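Local coordinates for periplasmic binding protein (Roseiflexus sp. RS-1, PDB 5GJ3) that binds heme in the periplasm, here two molecules of it, and probably hands it on to a membrane transporter for bacterial heme uptake, at residues N176-D180 and A181-E185; K187-P191 and E192-A196; K207-E210 and S211-G214; D216-L219 and K220-G223; I236-D239 and D240-L244. All coordinates share one frame; numbering follows the deposited sequence. Where two conformers were deposited one is given.

Interaction 1: residues N176-D180 and A181-E185; sequences NAAAD and AGIVE. With ZN (zinc ion), chain E.
A181 opens its segment by sending its N-H back to A178 O (A181 N to A178 O, 3.1 Å), closing a 3-10 turn within which D180 carries the zinc-binding carboxylate. With CG of D180 beside its backbone N (chi1 -69°), both oxygens grip the zinc ion, as an aspartate can, D180 OD2 at 2.1 Å and D180 OD1 at 2.5 Å, while H144 supplies a further ligand. G182 repeats the step, its N bonding A179 O at 2.7 Å from above the carbonyl plane; its positive phi of 86° would press a side chain against the carbonyl oxygen before it, so glycine is the natural choice. I183 then returns to A178 O, which thus accepts two N-H groups from opposite faces of its plane, I183 N lying 3.1 Å away. CB of I183 meets CB of A178 at 4.0 Å, the methyl being small enough to admit the branched chain. At the start of the loop N176 OD1 takes A178 N in an Asx turn. The loop links strand 175-176 to strand 186-188; A178 and I183 rest on V158 of strand 155-159, and A181 and I183 on V193 of helix 191-197.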
# COMPACT_ATOMS: atom_id res chain seq x y z
N ASN A 176 -0.72 -13.00 -11.32
CA ASN A 176 0.56 -12.72 -10.69
C ASN A 176 1.55 -13.79 -11.20
O ASN A 176 1.46 -14.95 -10.79
CB ASN A 176 0.49 -12.69 -9.14
CG ASN A 176 1.84 -12.31 -8.49
OD1 ASN A 176 2.87 -12.15 -9.19
ND2 ASN A 176 1.83 -12.04 -7.15
N ALA A 177 2.42 -13.37 -12.12
CA ALA A 177 3.44 -14.25 -12.74
C ALA A 177 4.51 -14.77 -11.76
O ALA A 177 5.25 -15.71 -12.09
CB ALA A 177 4.11 -13.54 -13.93
N ALA A 178 4.61 -14.21 -10.55
CA ALA A 178 5.58 -14.73 -9.57
C ALA A 178 5.25 -16.18 -9.15
O ALA A 178 6.15 -16.90 -8.77
CB ALA A 178 5.64 -13.85 -8.34
N ALA A 179 3.97 -16.59 -9.20
CA ALA A 179 3.57 -18.01 -8.96
C ALA A 179 4.28 -19.05 -9.89
O ALA A 179 4.74 -20.11 -9.43
CB ALA A 179 2.04 -18.16 -9.01
N ASP A 180 4.43 -18.70 -11.18
CA ASP A 180 5.18 -19.49 -12.18
C ASP A 180 6.64 -19.75 -11.79
O ASP A 180 7.27 -20.69 -12.29
CB ASP A 180 5.18 -18.79 -13.55
CG ASP A 180 3.79 -18.78 -14.19
OD1 ASP A 180 3.06 -19.77 -14.09
OD2 ASP A 180 3.42 -17.78 -14.80
N ALA A 181 7.20 -18.91 -10.92
CA ALA A 181 8.56 -19.18 -10.41
C ALA A 181 8.51 -19.80 -9.01
O ALA A 181 9.54 -20.03 -8.40
CB ALA A 181 9.42 -17.91 -10.45
N GLY A 182 7.29 -20.06 -8.51
CA GLY A 182 7.11 -20.68 -7.19
C GLY A 182 7.07 -19.73 -5.99
O GLY A 182 6.90 -20.18 -4.84
N ILE A 183 7.19 -18.43 -6.26
CA ILE A 183 7.40 -17.41 -5.24
C ILE A 183 6.26 -17.16 -4.26
O ILE A 183 5.12 -16.90 -4.64
CB ILE A 183 7.88 -16.12 -5.93
CG1 ILE A 183 9.13 -16.49 -6.75
CG2 ILE A 183 8.11 -15.00 -4.92
CD1 ILE A 183 9.87 -15.35 -7.41
N VAL A 184 6.59 -17.30 -2.97
CA VAL A 184 5.71 -16.93 -1.87
C VAL A 184 6.34 -15.67 -1.25
O VAL A 184 7.56 -15.64 -1.07
CB VAL A 184 5.66 -18.06 -0.81
CG1 VAL A 184 5.01 -17.57 0.49
CG2 VAL A 184 4.92 -19.28 -1.34
N GLU A 185 5.54 -14.63 -0.96
CA GLU A 185 6.05 -13.37 -0.32
C GLU A 185 7.16 -12.71 -1.17
O GLU A 185 7.04 -12.73 -2.39
CB GLU A 185 6.40 -13.59 1.16
CG GLU A 185 5.14 -13.89 2.00
CD GLU A 185 5.38 -14.55 3.36
OE1 GLU A 185 6.42 -14.27 4.00
OE2 GLU A 185 4.52 -15.35 3.81
ZN ZN E . 1.46 -18.27 -15.27

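Interaction 2: residues K187-P191 and E192-A196; sequences KPLSP and EVVIA
V193 N donates to S190 OG over 3.1 Å, nearly straight at 161°. The same hydroxyl donates in turn to E192 OE1, 3.1 Å from S190 OG, so one small side chain both accepts and donates. It meets the carboxylate oxygen on its anti side, a little out of the plane. The E192 chain bends at chi2 (76°), which folds the carboxylate back over the turn instead of letting it run outward. S190 is therefore the N-cap of helix 191-197, its side chain standing in for the acceptor that the first-turn N-H groups lack. P191 follows at a position where no N-H is needed, and its ring, lying alongside E192, suits the helix start. The main chain then takes over: S190 O accepts V194 N at 3.0 Å almost head-on, and P191 O accepts I195 N at 3.0 Å. Farther along, V194 O accepts from Q198 NE2, and on the strand K187 NZ donates to V184 O. One donor is left over: S190 N is buried with no partner in the model. V193 also keeps apolar company, since its CG1 and the neighbouring V194 CG2 both lie against L189 CD1. The closer pair is L189 CD1 with V194 CG2, at 3.6 Å. Strand 186-188 pairs with strand 155-159 just ahead of the cap, where K187 and L189 form backbone bonds with V158 and Q156. V193 itself also leans on V158, and V194 packs on L224 and T227.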
# COMPACT_ATOMS: atom_id res chain seq x y z
N LYS A 187 10.86 -12.54 -2.90
CA LYS A 187 12.07 -13.31 -3.28
C LYS A 187 12.91 -12.57 -4.30
O LYS A 187 12.37 -11.77 -5.07
CB LYS A 187 11.69 -14.69 -3.79
CG LYS A 187 10.97 -15.53 -2.73
CD LYS A 187 11.89 -16.02 -1.61
CE LYS A 187 11.24 -17.09 -0.73
NZ LYS A 187 10.10 -16.57 0.11
N PRO A 188 14.24 -12.82 -4.30
CA PRO A 188 15.09 -12.15 -5.28
C PRO A 188 14.70 -12.43 -6.75
O PRO A 188 14.31 -13.54 -7.09
CB PRO A 188 16.53 -12.67 -4.96
CG PRO A 188 16.39 -13.73 -3.92
CD PRO A 188 15.02 -13.61 -3.31
N LEU A 189 14.78 -11.39 -7.57
CA LEU A 189 14.74 -11.52 -9.01
C LEU A 189 15.98 -12.33 -9.48
O LEU A 189 17.07 -12.20 -8.90
CB LEU A 189 14.69 -10.14 -9.68
CG LEU A 189 14.45 -10.10 -11.21
CD1 LEU A 189 13.09 -10.70 -11.56
CD2 LEU A 189 14.55 -8.69 -11.77
N SER A 190 15.79 -13.19 -10.48
CA SER A 190 16.88 -14.01 -11.05
C SER A 190 16.60 -14.30 -12.52
O SER A 190 15.42 -14.24 -12.94
CB SER A 190 17.04 -15.33 -10.27
OG SER A 190 16.05 -16.27 -10.64
N PRO A 191 17.65 -14.62 -13.31
CA PRO A 191 17.44 -15.10 -14.68
C PRO A 191 16.30 -16.15 -14.79
O PRO A 191 15.44 -16.06 -15.69
CB PRO A 191 18.80 -15.73 -15.04
CG PRO A 191 19.78 -14.90 -14.26
CD PRO A 191 19.09 -14.57 -12.95
N GLU A 192 16.29 -17.10 -13.87
CA GLU A 192 15.30 -18.17 -13.83
C GLU A 192 13.88 -17.65 -13.63
O GLU A 192 12.94 -18.13 -14.30
CB GLU A 192 15.63 -19.14 -12.70
CG GLU A 192 16.92 -19.94 -12.88
CD GLU A 192 18.21 -19.15 -12.60
OE1 GLU A 192 18.17 -17.97 -12.18
OE2 GLU A 192 19.30 -19.73 -12.81
N VAL A 193 13.72 -16.69 -12.70
CA VAL A 193 12.42 -16.07 -12.41
C VAL A 193 11.90 -15.40 -13.70
O VAL A 193 10.77 -15.60 -14.07
CB VAL A 193 12.54 -15.01 -11.25
CG1 VAL A 193 11.20 -14.34 -11.00
CG2 VAL A 193 13.06 -15.68 -9.96
N VAL A 194 12.77 -14.64 -14.37
CA VAL A 194 12.43 -13.91 -15.60
C VAL A 194 11.99 -14.87 -16.75
O VAL A 194 10.97 -14.62 -17.41
CB VAL A 194 13.52 -12.89 -16.04
CG1 VAL A 194 13.14 -12.20 -17.35
CG2 VAL A 194 13.77 -11.84 -14.96
N ILE A 195 12.71 -15.99 -16.92
CA ILE A 195 12.33 -17.00 -17.92
C ILE A 195 10.96 -17.55 -17.63
O ILE A 195 10.13 -17.63 -18.53
CB ILE A 195 13.26 -18.22 -17.98
CG1 ILE A 195 14.63 -17.82 -18.50
CG2 ILE A 195 12.59 -19.35 -18.79
CD1 ILE A 195 15.71 -18.84 -18.19
N ALA A 196 10.71 -17.92 -16.38
CA ALA A 196 9.43 -18.48 -16.02
C ALA A 196 8.27 -17.46 -16.00
O ALA A 196 7.10 -17.82 -16.22
CB ALA A 196 9.53 -19.18 -14.67

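Interaction 3: residues K207-E210 and S211-G214; sequences KGLE and SVGG
A Schellman motif ends helix 206-211: G214 N bonds L209 O at 2.8 Å, and G213 N bonds E210 O at 3.0 Å. The first bond spans one residue more than a regular helical one, and the second, coming from above the carbonyl plane, closes the turn within it. G213 is the C-prime residue. Its phi of 91° reverses the chain, and a side chain there would be jammed against the carbonyl oxygen before it, so glycine fits. G214 also has a positive phi, and its bare backbone leaves a surface for L209 to lie on. With CG of L209 anti to the backbone N (chi1 -178°), its branch folds back across G214, bringing L209 CD1 to 3.4 Å from G214 C.

The last regular helical bond is S211 N to K207 O, at 2.8 Å. V212 N then reaches both G208 O and L209 O, but only weakly, as the helix loses its shape. V212 adds a loose apolar touch, its CG2 lying 4.4 Å from L209 CD1, and with L209 it packs on L218 of helix 214-218. The side chain of K207, at the other end of this short helix, comes within about 4 Å of a bound heme. S211 suits the last turn because its hydroxyl can bond locally while its N-H keeps the helix going. S211 OG accepts from G152 N and donates to G208 O at 2.6 Å, 21° from that carbonyl's plane.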
# COMPACT_ATOMS: atom_id res chain seq x y z
N LYS A 207 9.08 5.35 -6.66
CA LYS A 207 10.46 5.55 -6.14
C LYS A 207 11.42 4.50 -6.67
O LYS A 207 12.56 4.81 -7.02
CB LYS A 207 10.53 5.55 -4.61
CG LYS A 207 9.79 6.69 -3.93
CD LYS A 207 10.67 7.37 -2.88
CE LYS A 207 9.85 8.13 -1.83
NZ LYS A 207 8.66 8.83 -2.40
N GLY A 208 10.95 3.25 -6.71
CA GLY A 208 11.74 2.15 -7.26
C GLY A 208 12.18 2.41 -8.68
O GLY A 208 13.35 2.23 -9.00
N LEU A 209 11.24 2.78 -9.54
CA LEU A 209 11.57 3.10 -10.91
C LEU A 209 12.56 4.26 -11.02
O LEU A 209 13.50 4.21 -11.82
CB LEU A 209 10.30 3.40 -11.73
CG LEU A 209 10.54 3.70 -13.22
CD1 LEU A 209 11.14 2.46 -13.90
CD2 LEU A 209 9.26 4.20 -13.88
N GLU A 210 12.36 5.32 -10.22
CA GLU A 210 13.36 6.38 -10.16
C GLU A 210 14.75 5.86 -9.70
O GLU A 210 15.76 6.18 -10.33
CB GLU A 210 12.87 7.56 -9.30
CG GLU A 210 13.39 8.89 -9.83
CD GLU A 210 13.38 10.01 -8.80
OE1 GLU A 210 12.66 9.91 -7.77
OE2 GLU A 210 14.10 11.02 -9.03
N SER A 211 14.79 5.05 -8.64
CA SER A 211 16.06 4.49 -8.16
C SER A 211 16.87 3.63 -9.16
O SER A 211 18.02 3.34 -8.89
CB SER A 211 15.82 3.64 -6.94
OG SER A 211 15.42 2.37 -7.38
N VAL A 212 16.27 3.15 -10.26
CA VAL A 212 17.05 2.42 -11.28
C VAL A 212 17.30 3.25 -12.53
O VAL A 212 17.75 2.73 -13.53
CB VAL A 212 16.43 1.01 -11.67
CG1 VAL A 212 16.41 0.08 -10.47
CG2 VAL A 212 15.04 1.15 -12.29
N GLY A 213 16.94 4.54 -12.53
CA GLY A 213 17.12 5.36 -13.73
C GLY A 213 15.93 5.40 -14.68
O GLY A 213 16.12 5.57 -15.90
N GLY A 214 14.70 5.22 -14.16
CA GLY A 214 13.52 5.31 -15.04
C GLY A 214 13.39 4.08 -15.92
O GLY A 214 14.11 3.11 -15.69

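Interaction 4: residues D216-L219 and K220-G223; sequences DGLL and KIPG
K220 N donates to G217 O at 2.9 Å, and I221 N to L218 O at 3.0 Å, two successive bonds to the residue three before, where helix 214-218 gives way to a turn. Both donors sit above the carbonyl planes, off the lone pairs. A water joins L219 O and I221 O, giving one hydrogen to each, respectively 2.6 and 2.7 Å from its oxygen. Further out, D216 OD1 forms a salt bridge with R233 NH1.

The packing begins with K220, whose aliphatic stem starts against the end of the helix: its CB sits 3.3 Å from G217 O, while the ammonium end leads away in the conformer described. I221, by contrast, is buried. With CG1 beside its own backbone N (chi1 -65°), the chain passes over L218 O, and CD1 of I221 meets CD1 of L218 at 3.9 Å, the two side chains crossing at a slant. Were a glycine to replace I221, L218 CD1 would lose this cover and a gap is likely to open beneath the turn. L218 also packs on V212 and L224, and L219 on L224. L218 to I221 form a type I beta turn, a common way for a short helix to run out into loop, here the one leading to helix 228-232.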
# COMPACT_ATOMS: atom_id res chain seq x y z
N ASP A 216 14.26 3.51 -19.00
CA ASP A 216 15.55 3.23 -19.65
C ASP A 216 16.49 2.42 -18.74
O ASP A 216 17.01 1.38 -19.17
CB ASP A 216 16.21 4.50 -20.18
CG ASP A 216 15.48 5.06 -21.42
OD1 ASP A 216 14.67 4.34 -22.05
OD2 ASP A 216 15.74 6.23 -21.77
N GLY A 217 16.66 2.82 -17.49
CA GLY A 217 17.47 2.00 -16.57
C GLY A 217 16.85 0.63 -16.26
O GLY A 217 17.53 -0.40 -16.26
N LEU A 218 15.55 0.59 -15.99
CA LEU A 218 14.89 -0.69 -15.62
C LEU A 218 15.15 -1.76 -16.70
O LEU A 218 15.48 -2.91 -16.41
CB LEU A 218 13.36 -0.47 -15.44
CG LEU A 218 12.47 -1.71 -15.22
CD1 LEU A 218 12.78 -2.26 -13.84
CD2 LEU A 218 10.98 -1.40 -15.31
N LEU A 219 15.01 -1.37 -17.95
CA LEU A 219 15.15 -2.32 -19.05
C LEU A 219 16.60 -2.69 -19.36
O LEU A 219 16.84 -3.54 -20.24
CB LEU A 219 14.43 -1.80 -20.31
CG LEU A 219 12.93 -1.67 -20.00
CD1 LEU A 219 12.16 -1.26 -21.24
CD2 LEU A 219 12.41 -2.98 -19.40
N LYS A 220 17.55 -2.08 -18.65
CA LYS A 220 18.95 -2.50 -18.70
C LYS A 220 19.21 -3.64 -17.72
O LYS A 220 20.27 -4.26 -17.74
CB LYS A 220 19.89 -1.31 -18.42
CG LYS A 220 20.02 -0.33 -19.58
CD LYS A 220 20.93 0.84 -19.22
CE LYS A 220 22.24 0.37 -18.61
NZ LYS A 220 23.23 1.48 -18.45
N ILE A 221 18.26 -3.91 -16.83
CA ILE A 221 18.36 -5.06 -15.91
C ILE A 221 18.24 -6.35 -16.74
O ILE A 221 17.33 -6.49 -17.59
CB ILE A 221 17.30 -5.01 -14.79
CG1 ILE A 221 17.52 -3.78 -13.88
CG2 ILE A 221 17.31 -6.30 -13.98
CD1 ILE A 221 16.39 -3.53 -12.88
N PRO A 222 19.19 -7.28 -16.55
CA PRO A 222 19.28 -8.42 -17.51
C PRO A 222 17.95 -9.16 -17.62
O PRO A 222 17.28 -9.36 -16.61
CB PRO A 222 20.32 -9.35 -16.86
CG PRO A 222 21.16 -8.43 -16.01
CD PRO A 222 20.21 -7.38 -15.47
N GLY A 223 17.55 -9.52 -18.83
CA GLY A 223 16.33 -10.30 -19.02
C GLY A 223 15.06 -9.47 -19.21
O GLY A 223 14.17 -9.88 -19.96
O HOH W 1 17.11 -6.17 -20.27

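Interaction 5: residues I236-D239 and D240-L244; sequences IALD and DLYLL. With HEM (protoporphyrin IX containing Fe), chain B.
D239 and Y242 meet through the first turn of helix 240-244: D239 OD2 accepts Y242 N at 3.1 Å, on the anti side of the carboxylate and 20° out of its plane. CG of D239 stands anti to its backbone N (chi1 176°), which swings the carboxylate over the start of the helix and makes D239 the N-cap. Its negative charge would probably interact favourably with the positive end of the helix dipole. The backbone adds D239 O, which accepts L243 N at 2.9 Å, nearly straight. Were an alanine to take the place of D239, Y242 N would lose its side-chain acceptor and the first turn would probably fray.

D240 is turned quite differently. Its carboxylate plane stands 72° from that of D239, with D239 OD1 and D240 OD1 3.7 Å apart, two like charges that probably raise the cost of placing both here. A weak bond from L241 N to D240 OD1 helps to hold the group, which lies against one heme: D240 CG is 3.6 Å from methyl CMB. L244 CB comes 4.1 Å from CBB of the same porphyrin. A second heme also touches D240 and L244, and D240 is shared by the two pockets.

On the strand side, the L238 and L243 side chains cross at about a right angle, with their CD1 atoms 3.8 Å apart, while L238 CD2 approaches the edge of the Y242 ring near its plane. The phenol OH of Y242 is held by D256. Strand 235-238 runs beside strand 201-205, and helix 250-267 covers L238 and Y242 through L257, Q252 and A253.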
# COMPACT_ATOMS: atom_id res chain seq x y z
N ILE A 236 4.02 -0.11 -15.45
CA ILE A 236 3.03 0.69 -14.68
C ILE A 236 3.78 1.05 -13.40
O ILE A 236 4.26 0.17 -12.70
CB ILE A 236 1.79 -0.17 -14.23
CG1 ILE A 236 1.07 -0.87 -15.38
CG2 ILE A 236 0.82 0.65 -13.37
CD1 ILE A 236 0.65 0.05 -16.51
N ALA A 237 3.91 2.34 -13.10
CA ALA A 237 4.58 2.74 -11.86
C ALA A 237 3.54 3.45 -11.01
O ALA A 237 2.87 4.37 -11.47
CB ALA A 237 5.77 3.65 -12.15
N LEU A 238 3.37 3.01 -9.78
CA LEU A 238 2.37 3.64 -8.89
C LEU A 238 3.08 4.03 -7.61
O LEU A 238 4.07 3.43 -7.24
CB LEU A 238 1.17 2.69 -8.60
CG LEU A 238 0.28 2.33 -9.82
CD1 LEU A 238 -0.79 1.31 -9.45
CD2 LEU A 238 -0.40 3.57 -10.40
N ASP A 239 2.55 5.05 -6.93
CA ASP A 239 2.99 5.40 -5.58
C ASP A 239 2.81 4.23 -4.59
O ASP A 239 1.78 3.58 -4.62
CB ASP A 239 2.15 6.60 -5.11
CG ASP A 239 2.45 6.97 -3.70
OD1 ASP A 239 3.51 7.57 -3.51
OD2 ASP A 239 1.65 6.66 -2.80
N ASP A 240 3.77 3.97 -3.71
CA ASP A 240 3.63 2.87 -2.76
C ASP A 240 2.40 2.86 -1.83
O ASP A 240 1.73 1.84 -1.71
CB ASP A 240 4.89 2.66 -1.89
CG ASP A 240 5.48 3.97 -1.36
OD1 ASP A 240 4.74 4.95 -1.16
OD2 ASP A 240 6.72 4.02 -1.15
N LEU A 241 2.11 3.99 -1.16
CA LEU A 241 0.96 3.99 -0.26
C LEU A 241 -0.37 3.77 -1.07
O LEU A 241 -1.29 3.10 -0.63
CB LEU A 241 0.92 5.31 0.57
CG LEU A 241 -0.09 5.44 1.72
CD1 LEU A 241 -0.06 4.27 2.71
CD2 LEU A 241 0.12 6.77 2.45
N TYR A 242 -0.43 4.36 -2.25
CA TYR A 242 -1.58 4.25 -3.11
C TYR A 242 -1.80 2.83 -3.57
O TYR A 242 -2.90 2.30 -3.48
CB TYR A 242 -1.36 5.12 -4.33
CG TYR A 242 -2.50 5.18 -5.34
CD1 TYR A 242 -3.78 5.63 -4.97
CD2 TYR A 242 -2.29 4.85 -6.68
CE1 TYR A 242 -4.81 5.73 -5.90
CE2 TYR A 242 -3.31 4.96 -7.64
CZ TYR A 242 -4.57 5.39 -7.24
OH TYR A 242 -5.58 5.49 -8.14
N LEU A 243 -0.76 2.20 -4.10
CA LEU A 243 -0.91 0.80 -4.55
C LEU A 243 -1.12 -0.22 -3.41
O LEU A 243 -1.96 -1.11 -3.52
CB LEU A 243 0.29 0.38 -5.39
CG LEU A 243 0.36 -1.08 -5.82
CD1 LEU A 243 -0.78 -1.43 -6.78
CD2 LEU A 243 1.72 -1.37 -6.45
N LEU A 244 -0.36 -0.07 -2.33
CA LEU A 244 -0.19 -1.12 -1.32
C LEU A 244 -0.80 -0.84 0.07
O LEU A 244 -0.89 -1.77 0.89
CB LEU A 244 1.30 -1.42 -1.17
CG LEU A 244 2.01 -1.93 -2.43
CD1 LEU A 244 3.48 -2.05 -2.08
CD2 LEU A 244 1.45 -3.29 -2.84
CHA HEM B . 11.51 0.70 5.12
CHB HEM B . 7.46 2.76 3.38
CHC HEM B . 5.47 -1.71 3.57
CHD HEM B . 9.36 -3.55 5.80
C1A HEM B . 10.60 1.60 4.61
C2A HEM B . 10.88 2.98 4.47
C3A HEM B . 9.76 3.60 4.00
C4A HEM B . 8.77 2.58 3.83
CMA HEM B . 9.60 5.10 3.72
CAA HEM B . 12.21 3.61 4.84
CBA HEM B . 12.24 3.71 6.38
CGA HEM B . 13.63 3.86 6.97
O1A HEM B . 14.61 3.59 6.27
O2A HEM B . 13.82 4.21 8.16
C1B HEM B . 6.55 1.68 3.23
C2B HEM B . 5.24 1.77 2.65
C3B HEM B . 4.70 0.51 2.68
C4B HEM B . 5.70 -0.35 3.33
CMB HEM B . 4.61 3.01 2.05
CAB HEM B . 3.37 0.02 2.21
CBB HEM B . 2.32 0.86 2.12
C1C HEM B . 6.34 -2.62 4.13
C2C HEM B . 6.15 -4.01 4.17
C3C HEM B . 7.27 -4.55 4.82
C4C HEM B . 8.15 -3.45 5.14
CMC HEM B . 4.92 -4.73 3.63
CAC HEM B . 7.57 -5.97 5.16
CBC HEM B . 6.79 -6.98 4.77
C1D HEM B . 10.26 -2.49 5.74
C2D HEM B . 11.63 -2.65 6.26
C3D HEM B . 12.24 -1.48 6.07
C4D HEM B . 11.22 -0.61 5.44
CMD HEM B . 12.25 -3.92 6.86
CAD HEM B . 13.66 -1.11 6.46
CBD HEM B . 13.51 -0.22 7.75
CGD HEM B . 13.46 -0.97 9.08
O1D HEM B . 13.93 -2.12 9.19
O2D HEM B . 12.98 -0.45 10.13
NA HEM B . 9.31 1.38 4.30
NB HEM B . 6.74 0.43 3.66
NC HEM B . 7.53 -2.29 4.72
ND HEM B . 10.02 -1.22 5.29
FE HEM B . 8.43 -0.41 4.53

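In the fold
Interactions 1 to 5 follow one another along the chain. Interactions 1 and 2 touch, with I183 CD1 4.0 Å from V193 CG1, so the zinc-binding loop leans on the capped helix. Interaction 2 reaches interaction 4 through V194 CG1 and G223 O, 3.6 Å apart. Interactions 3 and 4 adjoin at consecutive helices, where L209 CD1 lies 4.0 Å from L218 CB. The other branch of the same leucine, L209 CD2, packs on A237 CB of interaction 5 at 3.9 Å. Interaction 5 lies in the heme pocket and interaction 3 comes near it through K207, whereas the centre of interaction 1 is about 20 Å from that of interaction 5.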